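Local coordinates for protein KLTH0A00704p (Lachancea thermotolerans, PDB 4J2G) that probably recruits PI 3-kinase in autophagy through the HORMA domain of Atg13, the part of the protein present here, at residues Val90-Leu95 with Lys216-Leu221. The protein carries 1 engineered substitution. Numbering follows the deposited sequence.
Sequences VIETYL and KGRIGL. With SO4 (sulfate ion), chain C.
Glu92 and Arg218 face each other in an end-on, two-pronged salt bridge within the HORMA domain, joining strand 89-96 of its five-stranded antiparallel sheet to the loop between strands 201-208 and 242-252. Followed outward, Glu92 first turns at CB: CG stands anti to the carbonyl carbon and beside the backbone N (chi1 -70°), and the chain is extended beyond CG, which brings the carboxylate to the guanidinium of Arg218. The side chain also touches Leu207 and Met128 of the two flanking strands. At CD the carboxylate reaches the guanidinium, with NH1 of Arg218 3.4 Å from that carbon. OE1 accepts from Arg218 NH1 at 2.7 Å in a nearly straight bond (163° at the hydrogen). OE2 takes NH2 of Arg218, also at 2.7 Å, in a more bent bond. Both oxygens are met on their syn sides, yet the two flat groups are not coplanar: their planes lie 48° apart, and both nitrogens come in from the same side of the carboxylate plane, tilted out of it. Second partners extend the pairing, since Arg131 also binds OE2 and Glu126 also binds NH1 of Arg218. With a leucine in place of Glu92, the neighbouring guanidinium groups of Arg218 and Arg131 would probably lose their shared counter-charge, and the tip of Arg218 would be likelier to swing. Arg131 also binds a sulfate, probably from the crystallisation liquor, which the loop holds through backbone amides of Leu221 and Ser222. Leu221 N donates to sulfate O4 at 2.9 Å, while Leu221 CB lies 3.4 Å from the same oxygen.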
loop_
_atom_site.group_PDB
_atom_site.type_symbol
_atom_site.label_atom_id
_atom_site.label_comp_id
_atom_site.label_asym_id
_atom_site.label_seq_id
_atom_site.Cartn_x
_atom_site.Cartn_y
_atom_site.Cartn_z
ATOM N N VAL A 90 2.890 -5.535 -5.673
ATOM C CA VAL A 90 1.788 -4.682 -5.318
ATOM C C VAL A 90 1.259 -5.011 -3.938
ATOM O O VAL A 90 1.091 -6.165 -3.591
ATOM C CB VAL A 90 0.723 -4.714 -6.416
ATOM C CG1 VAL A 90 -0.612 -3.985 -6.017
ATOM C CG2 VAL A 90 1.355 -4.030 -7.604
ATOM N N ILE A 91 1.087 -3.976 -3.108
ATOM C CA ILE A 91 0.507 -4.159 -1.766
ATOM C C ILE A 91 -0.734 -3.276 -1.584
ATOM O O ILE A 91 -0.660 -2.094 -1.797
ATOM C CB ILE A 91 1.508 -3.884 -0.666
ATOM C CG1 ILE A 91 2.666 -4.902 -0.778
ATOM C CG2 ILE A 91 0.884 -4.073 0.730
ATOM C CD1 ILE A 91 3.801 -4.614 0.176
ATOM N N GLU A 92 -1.858 -3.869 -1.214
ATOM C CA GLU A 92 -3.066 -3.072 -0.949
ATOM C C GLU A 92 -3.302 -3.041 0.568
ATOM O O GLU A 92 -3.124 -4.026 1.218
ATOM C CB GLU A 92 -4.221 -3.716 -1.626
ATOM C CG GLU A 92 -4.159 -3.602 -3.162
ATOM C CD GLU A 92 -5.517 -4.044 -3.805
ATOM O OE1 GLU A 92 -6.233 -4.872 -3.201
ATOM O OE2 GLU A 92 -5.863 -3.543 -4.877
ATOM N N THR A 93 -3.646 -1.881 1.125
ATOM C CA THR A 93 -3.916 -1.729 2.544
ATOM C C THR A 93 -5.358 -1.296 2.548
ATOM O O THR A 93 -5.740 -0.389 1.813
ATOM C CB THR A 93 -3.050 -0.648 3.187
ATOM O OG1 THR A 93 -1.668 -1.085 3.207
ATOM C CG2 THR A 93 -3.475 -0.384 4.675
ATOM N N TYR A 94 -6.173 -1.956 3.362
ATOM C CA TYR A 94 -7.609 -1.612 3.356
ATOM C C TYR A 94 -8.205 -1.637 4.744
ATOM O O TYR A 94 -7.641 -2.229 5.638
ATOM C CB TYR A 94 -8.387 -2.561 2.429
ATOM C CG TYR A 94 -8.106 -4.012 2.777
ATOM C CD1 TYR A 94 -7.109 -4.725 2.127
ATOM C CD2 TYR A 94 -8.806 -4.644 3.777
ATOM C CE1 TYR A 94 -6.811 -6.023 2.483
ATOM C CE2 TYR A 94 -8.538 -5.957 4.109
ATOM C CZ TYR A 94 -7.554 -6.645 3.438
ATOM O OH TYR A 94 -7.280 -7.953 3.805
ATOM N N LEU A 95 -9.393 -1.046 4.880
ATOM C CA LEU A 95 -10.159 -1.162 6.081
ATOM C C LEU A 95 -11.131 -2.293 5.871
ATOM O O LEU A 95 -12.018 -2.203 5.012
ATOM C CB LEU A 95 -10.867 0.143 6.382
ATOM C CG LEU A 95 -11.672 0.252 7.666
ATOM C CD1 LEU A 95 -10.794 0.003 8.895
ATOM C CD2 LEU A 95 -12.298 1.625 7.701
ATOM N N LYS A 216 -15.097 -6.803 -6.988
ATOM C CA LYS A 216 -16.518 -6.563 -7.201
ATOM C C LYS A 216 -17.114 -5.481 -6.290
ATOM O O LYS A 216 -17.587 -4.439 -6.776
ATOM C CB LYS A 216 -17.326 -7.879 -7.121
ATOM C CG LYS A 216 -16.641 -9.079 -7.774
ATOM C CD LYS A 216 -17.559 -10.287 -7.910
ATOM C CE LYS A 216 -16.757 -11.545 -8.225
ATOM N NZ LYS A 216 -17.625 -12.672 -8.673
ATOM N N GLY A 217 -17.081 -5.720 -4.985
ATOM C CA GLY A 217 -17.929 -4.951 -4.069
ATOM C C GLY A 217 -17.186 -4.397 -2.872
ATOM O O GLY A 217 -17.574 -4.640 -1.699
ATOM N N ARG A 218 -16.120 -3.657 -3.178
ATOM C CA ARG A 218 -15.330 -2.932 -2.169
ATOM C C ARG A 218 -15.436 -1.420 -2.487
ATOM O O ARG A 218 -15.927 -1.067 -3.526
ATOM C CB ARG A 218 -13.863 -3.438 -2.168
ATOM C CG ARG A 218 -13.038 -3.042 -3.415
ATOM C CD ARG A 218 -11.572 -3.386 -3.124
ATOM N NE ARG A 218 -10.615 -3.119 -4.207
ATOM C CZ ARG A 218 -9.349 -3.591 -4.260
ATOM N NH1 ARG A 218 -8.870 -4.368 -3.319
ATOM N NH2 ARG A 218 -8.570 -3.336 -5.299
ATOM N N ILE A 219 -15.001 -0.531 -1.599
ATOM C CA ILE A 219 -14.825 0.872 -1.958
ATOM C C ILE A 219 -13.369 1.043 -2.410
ATOM O O ILE A 219 -12.432 1.022 -1.575
ATOM C CB ILE A 219 -15.069 1.818 -0.757
ATOM C CG1 ILE A 219 -16.464 1.666 -0.150
ATOM C CG2 ILE A 219 -14.795 3.273 -1.116
ATOM C CD1 ILE A 219 -17.581 2.241 -0.979
ATOM N N GLY A 220 -13.176 1.247 -3.711
ATOM C CA GLY A 220 -11.874 1.405 -4.337
ATOM C C GLY A 220 -11.167 2.727 -3.966
ATOM O O GLY A 220 -11.796 3.682 -3.518
ATOM N N LEU A 221 -9.851 2.784 -4.153
ATOM C CA LEU A 221 -9.150 4.081 -4.084
ATOM C C LEU A 221 -9.808 5.184 -4.918
ATOM O O LEU A 221 -9.764 6.350 -4.521
ATOM C CB LEU A 221 -7.689 3.921 -4.515
ATOM C CG LEU A 221 -6.702 3.450 -3.449
ATOM C CD1 LEU A 221 -5.325 3.687 -4.021
ATOM C CD2 LEU A 221 -6.876 4.128 -2.059
HETATM S S SO4 C . -9.188 1.184 -7.249
HETATM O O1 SO4 C . -8.160 1.459 -8.231
HETATM O O2 SO4 C . -10.019 2.393 -7.310
HETATM O O3 SO4 C . -10.103 0.033 -7.431
HETATM O O4 SO4 C . -8.502 0.910 -5.970
#